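Local coordinates for beta-glucoside kinase (PDB 4HTL), which phosphorylates cellobiose with ATP to give cellobiose-6'-phosphate and may also regulate transcription of the cellobiose uptake operon, at residues 185-190 with 215-220; 204-207 with 213-216; 65-70 with 75-80; 110-115 with 285-290. All blocks are in the same frame, centred on the assembly; numbering follows the deposited sequence.

Contact 1: 185-190 with 215-220; sequences RQYAEL and ERLITE
Leu217 puts its two methyl groups against consecutive residues of the facing helix, CD1 on Tyr187 and CD2 on Gln186. Its CG stands anti to the carbonyl carbon (chi1 -62°), which carries the fork of the side chain across to helix 180-191. CD1 lies 3.6 Å from the backbone N of Tyr187 and 3.8 Å from Tyr187 CB, so it rests on the helix surface itself. The tyrosine side chain lies roughly perpendicular to the leucine: its ring swings past CD1, which sits at the ring edge near the ring plane, with Tyr187 CD1 3.8 Å from Leu217 CD1. Gln186 behaves differently. It and Leu217 run antiparallel alongside each other, and the extended glutamine chain passes CD2 at both ends, Gln186 CB and Gln186 OE1 each lying 3.9 Å from Leu217 CD2. The amide oxygen is bridged by a water, which donates to Gln186 OE1 at 2.6 Å and to Leu217 O at 2.8 Å. This water is the polar link between the two segments, joining a side-chain amide to a helix carbonyl at the margin of an apolar contact. On helix 212-236, Thr219 OG1 bonds Glu215 O at 2.7 Å, from the opposite face of the carbonyl plane to Thr219 N. Leu183, one turn before Tyr187, also touches Leu217. In this ROK-family kinase of the actin-like ATPase clan, helix 180-191 thus packs on the N-terminal part of helix 212-236, and helix 200-208 touches both through Ile203.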
loop_
_atom_site.group_PDB
_atom_site.type_symbol
_atom_site.label_atom_id
_atom_site.label_comp_id
_atom_site.label_asym_id
_atom_site.label_seq_id
_atom_site.Cartn_x
_atom_site.Cartn_y
_atom_site.Cartn_z
ATOM N N ARG A 185 1.818 11.059 -26.358
ATOM C CA ARG A 185 2.101 12.491 -26.180
ATOM C C ARG A 185 3.576 12.801 -26.339
ATOM O O ARG A 185 3.941 13.749 -27.023
ATOM C CB ARG A 185 1.618 12.968 -24.831
ATOM C CG ARG A 185 0.113 13.077 -24.795
ATOM C CD ARG A 185 -0.427 13.690 -23.502
ATOM N NE ARG A 185 0.306 14.901 -23.108
ATOM C CZ ARG A 185 0.875 15.091 -21.916
ATOM N NH1 ARG A 185 0.777 14.166 -20.955
ATOM N NH2 ARG A 185 1.541 16.219 -21.662
ATOM N N GLN A 186 4.435 12.002 -25.708
ATOM C CA GLN A 186 5.845 12.217 -25.827
ATOM C C GLN A 186 6.328 12.029 -27.264
ATOM O O GLN A 186 7.146 12.800 -27.757
ATOM C CB GLN A 186 6.614 11.259 -24.922
ATOM C CG GLN A 186 6.420 11.524 -23.444
ATOM C CD GLN A 186 6.906 10.408 -22.517
ATOM O OE1 GLN A 186 7.096 9.266 -22.951
ATOM N NE2 GLN A 186 7.106 10.742 -21.211
ATOM N N TYR A 187 5.866 10.963 -27.911
ATOM C CA TYR A 187 6.226 10.728 -29.307
ATOM C C TYR A 187 5.808 11.870 -30.214
ATOM O O TYR A 187 6.591 12.288 -31.094
ATOM C CB TYR A 187 5.646 9.407 -29.792
ATOM C CG TYR A 187 6.354 8.893 -31.049
ATOM C CD1 TYR A 187 7.673 8.448 -30.993
ATOM C CD2 TYR A 187 5.692 8.836 -32.269
ATOM C CE1 TYR A 187 8.325 8.000 -32.118
ATOM C CE2 TYR A 187 6.329 8.365 -33.396
ATOM C CZ TYR A 187 7.653 7.952 -33.311
ATOM O OH TYR A 187 8.289 7.475 -34.421
ATOM N N ALA A 188 4.602 12.402 -30.006
ATOM C CA ALA A 188 4.168 13.596 -30.744
ATOM C C ALA A 188 5.132 14.778 -30.546
ATOM O O ALA A 188 5.560 15.428 -31.520
ATOM C CB ALA A 188 2.762 13.980 -30.322
ATOM N N GLU A 189 5.517 15.038 -29.299
ATOM C CA GLU A 189 6.475 16.127 -28.995
ATOM C C GLU A 189 7.826 15.922 -29.640
ATOM O O GLU A 189 8.449 16.874 -30.137
ATOM C CB GLU A 189 6.708 16.244 -27.485
ATOM C CG GLU A 189 5.524 16.794 -26.730
ATOM C CD GLU A 189 5.819 17.123 -25.282
ATOM O OE1 GLU A 189 6.959 16.867 -24.807
ATOM O OE2 GLU A 189 4.891 17.623 -24.607
ATOM N N LEU A 190 8.312 14.691 -29.599
ATOM C CA LEU A 190 9.653 14.409 -30.115
ATOM C C LEU A 190 9.705 14.427 -31.629
ATOM O O LEU A 190 10.716 14.860 -32.179
ATOM C CB LEU A 190 10.240 13.106 -29.548
ATOM C CG LEU A 190 11.029 13.154 -28.224
ATOM C CD1 LEU A 190 12.377 13.845 -28.404
ATOM C CD2 LEU A 190 10.238 13.800 -27.122
ATOM N N GLU A 215 13.308 3.998 -28.402
ATOM C CA GLU A 215 14.021 3.327 -27.341
ATOM C C GLU A 215 13.955 4.095 -26.039
ATOM O O GLU A 215 13.681 3.510 -24.979
ATOM C CB GLU A 215 15.449 2.979 -27.711
ATOM C CG GLU A 215 15.521 1.851 -28.708
ATOM C CD GLU A 215 16.918 1.591 -29.255
ATOM O OE1 GLU A 215 17.802 2.479 -29.157
ATOM O OE2 GLU A 215 17.137 0.474 -29.775
ATOM N N ARG A 216 14.207 5.398 -26.085
ATOM C CA ARG A 216 14.194 6.159 -24.857
ATOM C C ARG A 216 12.795 6.179 -24.264
ATOM O O ARG A 216 12.619 6.015 -23.057
ATOM C CB ARG A 216 14.743 7.585 -25.073
ATOM C CG ARG A 216 14.792 8.404 -23.781
ATOM C CD ARG A 216 15.474 9.761 -23.974
ATOM N NE ARG A 216 15.429 10.486 -22.727
ATOM C CZ ARG A 216 16.199 10.240 -21.664
ATOM N NH1 ARG A 216 17.187 9.357 -21.710
ATOM N NH2 ARG A 216 16.008 10.924 -20.546
ATOM N N LEU A 217 11.795 6.399 -25.095
ATOM C CA LEU A 217 10.423 6.479 -24.576
ATOM C C LEU A 217 10.007 5.188 -23.874
ATOM O O LEU A 217 9.447 5.194 -22.749
ATOM C CB LEU A 217 9.433 6.833 -25.678
ATOM C CG LEU A 217 9.536 8.133 -26.401
ATOM C CD1 LEU A 217 8.239 8.351 -27.230
ATOM C CD2 LEU A 217 9.959 9.315 -25.551
ATOM N N ILE A 218 10.315 4.068 -24.501
ATOM C CA ILE A 218 9.917 2.777 -23.966
ATOM C C ILE A 218 10.709 2.438 -22.708
ATOM O O ILE A 218 10.137 1.956 -21.704
ATOM C CB ILE A 218 10.006 1.624 -25.031
ATOM C CG1 ILE A 218 9.003 1.907 -26.201
ATOM C CG2 ILE A 218 9.782 0.260 -24.345
ATOM C CD1 ILE A 218 7.550 2.113 -25.799
ATOM N N THR A 219 11.998 2.735 -22.752
ATOM C CA THR A 219 12.868 2.518 -21.588
ATOM C C THR A 219 12.376 3.298 -20.357
ATOM O O THR A 219 12.293 2.746 -19.246
ATOM C CB THR A 219 14.339 2.798 -21.906
ATOM O OG1 THR A 219 14.752 1.967 -23.001
ATOM C CG2 THR A 219 15.257 2.514 -20.693
ATOM N N GLU A 220 12.035 4.561 -20.574
ATOM C CA GLU A 220 11.541 5.416 -19.486
ATOM C C GLU A 220 10.189 4.918 -18.964
ATOM O O GLU A 220 9.947 4.958 -17.777
ATOM C CB GLU A 220 11.469 6.871 -19.897
ATOM C CG GLU A 220 12.844 7.431 -20.224
ATOM C CD GLU A 220 13.696 7.696 -18.997
ATOM O OE1 GLU A 220 13.221 8.445 -18.151
ATOM O OE2 GLU A 220 14.823 7.186 -18.884
HETATM O O HOH W 1 8.027 7.257 -21.498
#

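Contact 2: 204-207 with 213-216; sequences FANY and VSER
Tyr207 and Glu215 are in van der Waals contact, the tyrosine turning the edge of its ring to helix 212-236: Tyr207 CD1 lies 3.7 Å from Glu215 CA, which is in the ring plane, and 4.0 Å from Glu215 CG. With CG anti to the backbone N (chi1 174°), the ring is brought alongside that helix, where Ile218 also touches it. The glutamate chain stands nearly square to the tyrosine, ring and carboxylate planes 76° apart. One residue earlier, Ser214 CB sits 3.6 Å from the backbone N of Tyr207, and Asn206 CB approaches Ser214 OG to 3.2 Å.

Two consecutive helices, 200-208 and 212-236, are joined here by a short loop, and the second starts close beside the first, the CA atoms of Tyr207 and Ser214 being only 5.0 Å apart.

The polar contacts are few. Ser214 OG is hydrogen-bonded to Asp211 OD2, within the connection, which ties the serine hydroxyl to the start of its own helix. Across the pair, a single water donates to Tyr207 O at 2.8 Å and to Glu215 OE2 at 2.8 Å; it also lies over one face of the Tyr207 ring, offset toward the rim.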
loop_
_atom_site.group_PDB
_atom_site.type_symbol
_atom_site.label_atom_id
_atom_site.label_comp_id
_atom_site.label_asym_id
_atom_site.label_seq_id
_atom_site.Cartn_x
_atom_site.Cartn_y
_atom_site.Cartn_z
ATOM N N PHE A 204 6.054 1.088 -30.504
ATOM C CA PHE A 204 6.696 -0.191 -30.274
ATOM C C PHE A 204 7.349 -0.786 -31.508
ATOM O O PHE A 204 8.363 -1.484 -31.376
ATOM C CB PHE A 204 5.700 -1.195 -29.692
ATOM C CG PHE A 204 5.530 -1.061 -28.186
ATOM C CD1 PHE A 204 6.545 -1.463 -27.340
ATOM C CD2 PHE A 204 4.396 -0.493 -27.640
ATOM C CE1 PHE A 204 6.442 -1.321 -25.973
ATOM C CE2 PHE A 204 4.254 -0.377 -26.269
ATOM C CZ PHE A 204 5.276 -0.799 -25.432
ATOM N N ALA A 205 6.738 -0.592 -32.676
ATOM C CA ALA A 205 7.347 -1.052 -33.912
ATOM C C ALA A 205 8.670 -0.334 -34.151
ATOM O O ALA A 205 9.689 -0.956 -34.478
ATOM C CB ALA A 205 6.381 -0.890 -35.114
ATOM N N ASN A 206 8.685 0.972 -33.925
ATOM C CA ASN A 206 9.922 1.717 -34.051
ATOM C C ASN A 206 10.944 1.279 -33.013
ATOM O O ASN A 206 12.101 1.138 -33.306
ATOM C CB ASN A 206 9.665 3.204 -33.967
ATOM C CG ASN A 206 8.867 3.699 -35.130
ATOM O OD1 ASN A 206 8.864 3.081 -36.179
ATOM N ND2 ASN A 206 8.185 4.809 -34.953
ATOM N N TYR A 207 10.485 1.009 -31.804
ATOM C CA TYR A 207 11.349 0.454 -30.762
ATOM C C TYR A 207 12.017 -0.855 -31.233
ATOM O O TYR A 207 13.226 -1.048 -31.098
ATOM C CB TYR A 207 10.474 0.195 -29.518
ATOM C CG TYR A 207 11.156 -0.519 -28.380
ATOM C CD1 TYR A 207 12.094 0.135 -27.594
ATOM C CD2 TYR A 207 10.814 -1.823 -28.026
ATOM C CE1 TYR A 207 12.745 -0.509 -26.574
ATOM C CE2 TYR A 207 11.455 -2.473 -26.982
ATOM C CZ TYR A 207 12.400 -1.816 -26.241
ATOM O OH TYR A 207 13.064 -2.427 -25.185
ATOM N N VAL A 213 14.819 7.362 -30.512
ATOM C CA VAL A 213 13.787 8.168 -29.829
ATOM C C VAL A 213 12.815 7.218 -29.157
ATOM O O VAL A 213 12.486 7.388 -27.975
ATOM C CB VAL A 213 13.075 9.154 -30.786
ATOM C CG1 VAL A 213 11.684 9.548 -30.273
ATOM C CG2 VAL A 213 13.947 10.428 -31.065
ATOM N N SER A 214 12.366 6.201 -29.903
ATOM C CA SER A 214 11.458 5.213 -29.383
ATOM C C SER A 214 12.051 4.404 -28.241
ATOM O O SER A 214 11.351 4.110 -27.245
ATOM C CB SER A 214 10.993 4.317 -30.504
ATOM O OG SER A 214 10.343 5.097 -31.527
ATOM N N GLU A 215 13.308 3.998 -28.402
ATOM C CA GLU A 215 14.021 3.327 -27.341
ATOM C C GLU A 215 13.955 4.095 -26.039
ATOM O O GLU A 215 13.681 3.510 -24.979
ATOM C CB GLU A 215 15.449 2.979 -27.711
ATOM C CG GLU A 215 15.521 1.851 -28.708
ATOM C CD GLU A 215 16.918 1.591 -29.255
ATOM O OE1 GLU A 215 17.802 2.479 -29.157
ATOM O OE2 GLU A 215 17.137 0.474 -29.775
ATOM N N ARG A 216 14.207 5.398 -26.085
ATOM C CA ARG A 216 14.194 6.159 -24.857
ATOM C C ARG A 216 12.795 6.179 -24.264
ATOM O O ARG A 216 12.619 6.015 -23.057
ATOM C CB ARG A 216 14.743 7.585 -25.073
ATOM C CG ARG A 216 14.792 8.404 -23.781
ATOM C CD ARG A 216 15.474 9.761 -23.974
ATOM N NE ARG A 216 15.429 10.486 -22.727
ATOM C CZ ARG A 216 16.199 10.240 -21.664
ATOM N NH1 ARG A 216 17.187 9.357 -21.710
ATOM N NH2 ARG A 216 16.008 10.924 -20.546
HETATM O O HOH W 2 15.364 -1.628 -29.445
#

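Contact 3: 65-70 with 75-80; sequences PGYVNP and ITMGGA
A beta hairpin interrupted by a beta bulge joins strand 67-68 to strand 74-77: the register slips by one residue between the hydrogen-bonded pair Tyr67-Met77 and the non-hydrogen-bonded pair Val68-Ile75. Tyr67 N donates to Met77 O at 2.9 Å, nearly straight (161°) and in the carbonyl plane. Thr76 N returns a more bent bond, 2.9 Å to Tyr67 O. On the sheet face of Tyr67 and Met77, a selenomethionine, the Met77 conformer described here, one of two, bends at chi2 -84° and chi3 -53° and lays its CE methyl over one face of the tyrosine ring, 3.8 Å from the centroid, a CH-pi contact; in this conformer the selenium sits obliquely, 5.3 Å from the same centroid. Thr76 OG1 comes to the ring's edge. On the other sheet face Val68 CG2 meets Ile75 CG1 at 3.9 Å, and both residues touch Ile103 of strand 101-105. Gly66 CA approaches Met77 O to 3.2 Å in a CA-H...O contact; the backbone angles of Gly66 call for glycine, and a CB would also point into Met77 O. A water donates to Pro65 O at 2.7 Å and to Gly78 O, linking the ends beyond the strands. The buried Met77 N has no hydrogen-bonding partner in the model, whereas Tyr67 OH is bonded to Glu155, which holds the ring at its hydroxyl.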
loop_
_atom_site.group_PDB
_atom_site.type_symbol
_atom_site.label_atom_id
_atom_site.label_comp_id
_atom_site.label_asym_id
_atom_site.label_seq_id
_atom_site.Cartn_x
_atom_site.Cartn_y
_atom_site.Cartn_z
ATOM N N PRO A 65 -16.876 3.865 -12.135
ATOM C CA PRO A 65 -15.668 4.586 -11.717
ATOM C C PRO A 65 -15.863 5.429 -10.481
ATOM O O PRO A 65 -16.995 5.730 -10.074
ATOM C CB PRO A 65 -15.275 5.412 -12.946
ATOM C CG PRO A 65 -16.545 5.582 -13.699
ATOM C CD PRO A 65 -17.424 4.392 -13.395
ATOM N N GLY A 66 -14.746 5.707 -9.820
ATOM C CA GLY A 66 -14.747 6.638 -8.709
ATOM C C GLY A 66 -14.821 5.896 -7.372
ATOM O O GLY A 66 -14.340 4.752 -7.266
ATOM N N TYR A 67 -15.442 6.537 -6.367
ATOM C CA TYR A 67 -15.438 6.051 -5.010
ATOM C C TYR A 67 -16.869 5.741 -4.648
ATOM O O TYR A 67 -17.758 6.620 -4.746
ATOM C CB TYR A 67 -14.820 7.115 -4.078
ATOM C CG TYR A 67 -13.446 7.609 -4.502
ATOM C CD1 TYR A 67 -12.491 6.740 -5.022
ATOM C CD2 TYR A 67 -13.068 8.932 -4.288
ATOM C CE1 TYR A 67 -11.236 7.203 -5.388
ATOM C CE2 TYR A 67 -11.835 9.404 -4.666
ATOM C CZ TYR A 67 -10.909 8.530 -5.184
ATOM O OH TYR A 67 -9.662 8.981 -5.562
ATOM N N VAL A 68 -17.107 4.483 -4.306
ATOM C CA VAL A 68 -18.440 3.961 -4.053
ATOM C C VAL A 68 -18.479 3.265 -2.711
ATOM O O VAL A 68 -17.644 2.384 -2.463
ATOM C CB VAL A 68 -18.809 2.877 -5.119
ATOM C CG1 VAL A 68 -20.139 2.221 -4.776
ATOM C CG2 VAL A 68 -18.841 3.469 -6.514
ATOM N N ASN A 69 -19.430 3.640 -1.860
ATOM C CA ASN A 69 -19.720 2.895 -0.655
ATOM C C ASN A 69 -20.499 1.666 -1.105
ATOM O O ASN A 69 -21.617 1.774 -1.591
ATOM C CB ASN A 69 -20.508 3.752 0.326
ATOM C CG ASN A 69 -20.861 3.022 1.601
ATOM O OD1 ASN A 69 -21.064 1.805 1.599
ATOM N ND2 ASN A 69 -20.947 3.768 2.711
ATOM N N PRO A 70 -19.887 0.494 -0.982
ATOM C CA PRO A 70 -20.482 -0.689 -1.575
ATOM C C PRO A 70 -21.696 -1.195 -0.814
ATOM O O PRO A 70 -22.422 -2.001 -1.358
ATOM C CB PRO A 70 -19.352 -1.692 -1.521
ATOM C CG PRO A 70 -18.558 -1.294 -0.325
ATOM C CD PRO A 70 -18.647 0.196 -0.255
ATOM N N ILE A 75 -22.136 6.971 -4.388
ATOM C CA ILE A 75 -20.919 7.373 -5.131
ATOM C C ILE A 75 -20.556 8.749 -4.638
ATOM O O ILE A 75 -21.279 9.708 -4.874
ATOM C CB ILE A 75 -21.142 7.436 -6.658
ATOM C CG1 ILE A 75 -21.597 6.078 -7.190
ATOM C CG2 ILE A 75 -19.869 7.881 -7.408
ATOM C CD1 ILE A 75 -21.985 6.062 -8.665
ATOM N N THR A 76 -19.452 8.833 -3.907
ATOM C CA THR A 76 -19.023 10.090 -3.337
ATOM C C THR A 76 -18.290 10.941 -4.380
ATOM O O THR A 76 -18.381 12.141 -4.355
ATOM C CB THR A 76 -18.165 9.841 -2.092
ATOM O OG1 THR A 76 -17.014 9.086 -2.457
ATOM C CG2 THR A 76 -18.973 9.005 -1.075
HETATM N N MSE A 77 -17.579 10.307 -5.302
HETATM C CA MSE A 77 -16.843 11.005 -6.366
HETATM C C MSE A 77 -17.009 10.118 -7.581
HETATM O O MSE A 77 -16.626 8.955 -7.535
HETATM C CB MSE A 77 -15.354 11.133 -5.987
HETATM C CG MSE A 77 -14.506 12.115 -6.823
HETATM SE SE MSE A 77 -13.745 11.512 -8.543
HETATM C CE MSE A 77 -12.810 9.884 -8.059
ATOM N N GLY A 78 -17.572 10.635 -8.658
ATOM C CA GLY A 78 -17.882 9.769 -9.793
ATOM C C GLY A 78 -16.809 9.487 -10.826
ATOM O O GLY A 78 -17.125 9.066 -11.935
ATOM N N GLY A 79 -15.543 9.667 -10.491
ATOM C CA GLY A 79 -14.479 9.557 -11.497
ATOM C C GLY A 79 -14.674 10.594 -12.595
ATOM O O GLY A 79 -14.773 11.783 -12.298
ATOM N N ALA A 80 -14.764 10.149 -13.856
ATOM C CA ALA A 80 -14.969 11.065 -14.994
ATOM C C ALA A 80 -16.399 11.595 -15.071
ATOM O O ALA A 80 -16.651 12.542 -15.789
ATOM C CB ALA A 80 -14.613 10.377 -16.307
HETATM O O HOH W 3 -19.035 6.941 -11.342
#

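Contact 4: 110-115 with 285-290; sequences ALLAEK and AVYHFL
Tyr287 has CG anti to its N (chi1 -174°), which sends the ring out from helix 280-293 toward helix 106-117, while Leu112, with CG anti to the carbonyl carbon (chi1 -69°), points its branch back at it, the one side chain set almost at 90° to the other. The two helices belong to an actin-like ATPase domain of the ROK family, in which helix 280-293 lies on the mixed sheet that includes strands 6-11, 59-64 and 101-105, its Ala285, Val286 and Phe289 packing on strands 6-11 and 59-64. The segments cross steeply, their axes 8.5 Å apart at closest approach and at 78°, so the contact is brief and rests on few side chains. The backbone carbonyl oxygen of Leu112 stands over one face of the ring, and from that same side the leucine chain comes obliquely onto the CD2-CE2 side of the tyrosine: Leu112 CB lies 4.0 Å from Tyr287 CD2, and its CD2 methyl spans Tyr287 CD2 and CE2 at the same 4.0 Å. Further along helix 106-117, Trp116 meets Tyr287 with the ring planes at about 45°, so the tyrosine is held by more than one residue of that helix. Lys115 starts toward Tyr287 and then leads away: its CG comes to 4.3 Å from Tyr287 OH, but NZ is turned to the backbone carbonyls of Gln121 and Leu123 rather than to the ring. The other branch of the leucine reaches the next residue of the facing helix, where Leu112 CD1 lies 4.0 Å from His288 CB.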
loop_
_atom_site.group_PDB
_atom_site.type_symbol
_atom_site.label_atom_id
_atom_site.label_comp_id
_atom_site.label_asym_id
_atom_site.label_seq_id
_atom_site.Cartn_x
_atom_site.Cartn_y
_atom_site.Cartn_z
ATOM N N ALA A 110 -12.885 -5.511 -11.359
ATOM C CA ALA A 110 -11.987 -6.273 -12.205
ATOM C C ALA A 110 -11.119 -7.171 -11.343
ATOM O O ALA A 110 -10.815 -8.298 -11.752
ATOM C CB ALA A 110 -11.110 -5.375 -13.093
ATOM N N LEU A 111 -10.741 -6.712 -10.149
ATOM C CA LEU A 111 -9.989 -7.585 -9.262
ATOM C C LEU A 111 -10.871 -8.774 -8.817
ATOM O O LEU A 111 -10.418 -9.890 -8.763
ATOM C CB LEU A 111 -9.486 -6.831 -8.058
ATOM C CG LEU A 111 -8.615 -7.645 -7.086
ATOM C CD1 LEU A 111 -7.566 -6.767 -6.414
ATOM C CD2 LEU A 111 -9.501 -8.337 -6.023
ATOM N N LEU A 112 -12.114 -8.485 -8.478
ATOM C CA LEU A 112 -13.038 -9.525 -8.052
ATOM C C LEU A 112 -13.250 -10.581 -9.133
ATOM O O LEU A 112 -13.382 -11.757 -8.803
ATOM C CB LEU A 112 -14.352 -8.919 -7.571
ATOM C CG LEU A 112 -14.318 -8.116 -6.246
ATOM C CD1 LEU A 112 -15.675 -7.438 -6.005
ATOM C CD2 LEU A 112 -13.820 -8.891 -5.027
ATOM N N ALA A 113 -13.243 -10.175 -10.403
ATOM C CA ALA A 113 -13.306 -11.133 -11.506
ATOM C C ALA A 113 -12.081 -12.071 -11.458
ATOM O O ALA A 113 -12.199 -13.315 -11.640
ATOM C CB ALA A 113 -13.463 -10.451 -12.855
ATOM N N GLU A 114 -10.919 -11.480 -11.215
ATOM C CA GLU A 114 -9.688 -12.261 -11.077
ATOM C C GLU A 114 -9.756 -13.292 -9.923
ATOM O O GLU A 114 -9.316 -14.455 -10.074
ATOM C CB GLU A 114 -8.459 -11.320 -10.934
ATOM C CG GLU A 114 -7.160 -11.929 -11.469
ATOM C CD GLU A 114 -7.191 -12.162 -12.952
ATOM O OE1 GLU A 114 -7.128 -13.328 -13.391
ATOM O OE2 GLU A 114 -7.299 -11.155 -13.648
ATOM N N LYS A 115 -10.306 -12.849 -8.789
ATOM C CA LYS A 115 -10.507 -13.685 -7.592
ATOM C C LYS A 115 -11.530 -14.816 -7.877
ATOM O O LYS A 115 -11.358 -15.968 -7.460
ATOM C CB LYS A 115 -10.974 -12.846 -6.397
ATOM C CG LYS A 115 -11.369 -13.661 -5.175
ATOM C CD LYS A 115 -10.148 -14.439 -4.646
ATOM C CE LYS A 115 -10.320 -15.186 -3.321
ATOM N NZ LYS A 115 -9.061 -15.964 -2.988
ATOM N N ALA A 285 -18.689 -7.186 -10.925
ATOM C CA ALA A 285 -19.895 -6.527 -10.409
ATOM C C ALA A 285 -20.840 -7.621 -9.921
ATOM O O ALA A 285 -21.427 -7.518 -8.844
ATOM C CB ALA A 285 -20.550 -5.666 -11.489
ATOM N N VAL A 286 -20.990 -8.668 -10.728
ATOM C CA VAL A 286 -21.807 -9.808 -10.357
ATOM C C VAL A 286 -21.332 -10.504 -9.094
ATOM O O VAL A 286 -22.137 -10.797 -8.200
ATOM C CB VAL A 286 -22.052 -10.766 -11.548
ATOM C CG1 VAL A 286 -22.729 -12.095 -11.101
ATOM C CG2 VAL A 286 -22.881 -10.017 -12.596
ATOM N N TYR A 287 -20.044 -10.778 -9.009
ATOM C CA TYR A 287 -19.498 -11.333 -7.793
ATOM C C TYR A 287 -19.857 -10.516 -6.564
ATOM O O TYR A 287 -20.324 -11.080 -5.553
ATOM C CB TYR A 287 -18.000 -11.510 -7.916
ATOM C CG TYR A 287 -17.342 -12.201 -6.765
ATOM C CD1 TYR A 287 -17.209 -13.587 -6.744
ATOM C CD2 TYR A 287 -16.764 -11.475 -5.751
ATOM C CE1 TYR A 287 -16.560 -14.227 -5.718
ATOM C CE2 TYR A 287 -16.099 -12.115 -4.720
ATOM C CZ TYR A 287 -16.015 -13.497 -4.717
ATOM O OH TYR A 287 -15.349 -14.164 -3.715
ATOM N N HIS A 288 -19.656 -9.203 -6.632
ATOM C CA HIS A 288 -20.049 -8.334 -5.518
ATOM C C HIS A 288 -21.516 -8.456 -5.193
ATOM O O HIS A 288 -21.879 -8.602 -4.034
ATOM C CB HIS A 288 -19.661 -6.882 -5.826
ATOM C CG HIS A 288 -20.145 -5.903 -4.818
ATOM N ND1 HIS A 288 -19.764 -5.943 -3.532
ATOM C CD2 HIS A 288 -21.058 -4.855 -4.925
ATOM C CE1 HIS A 288 -20.382 -4.955 -2.851
ATOM N NE2 HIS A 288 -21.185 -4.299 -3.700
ATOM N N PHE A 289 -22.378 -8.426 -6.213
ATOM C CA PHE A 289 -23.825 -8.575 -6.025
ATOM C C PHE A 289 -24.143 -9.880 -5.310
ATOM O O PHE A 289 -24.930 -9.895 -4.363
ATOM C CB PHE A 289 -24.542 -8.556 -7.393
ATOM C CG PHE A 289 -26.022 -8.826 -7.303
ATOM C CD1 PHE A 289 -26.928 -7.797 -7.263
ATOM C CD2 PHE A 289 -26.493 -10.128 -7.277
ATOM C CE1 PHE A 289 -28.282 -8.057 -7.180
ATOM C CE2 PHE A 289 -27.834 -10.399 -7.188
ATOM C CZ PHE A 289 -28.734 -9.356 -7.134
ATOM N N LEU A 290 -23.502 -10.972 -5.754
ATOM C CA LEU A 290 -23.737 -12.304 -5.158
ATOM C C LEU A 290 -23.310 -12.376 -3.671
ATOM O O LEU A 290 -23.974 -13.021 -2.854
ATOM C CB LEU A 290 -23.045 -13.398 -5.975
ATOM C CG LEU A 290 -23.640 -13.696 -7.362
ATOM C CD1 LEU A 290 -22.740 -14.639 -8.144
ATOM C CD2 LEU A 290 -25.069 -14.255 -7.307
#

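In the fold
Along the chain, contact 3 comes first, and contacts 1 and 2 are nested inside the long loop that contact 4 closes. Contacts 1 and 2 lie 7 Å apart between centres, share Glu215 and Arg216, and use the same helix 212-236, against helix 180-191 and helix 200-208 in turn; both belong to one cluster of packed helices. Contacts 3 and 4 lie 17 Å apart in the region of the sheet holding strands 6-11, 59-64 and 101-105, and touch through Pro70 and His288. The two groups are about 33 to 37 Å apart between centres: the sheet whose first strand begins the predicted ATP site and the helical cluster lie in separate parts of the fold, with no contact between these segments.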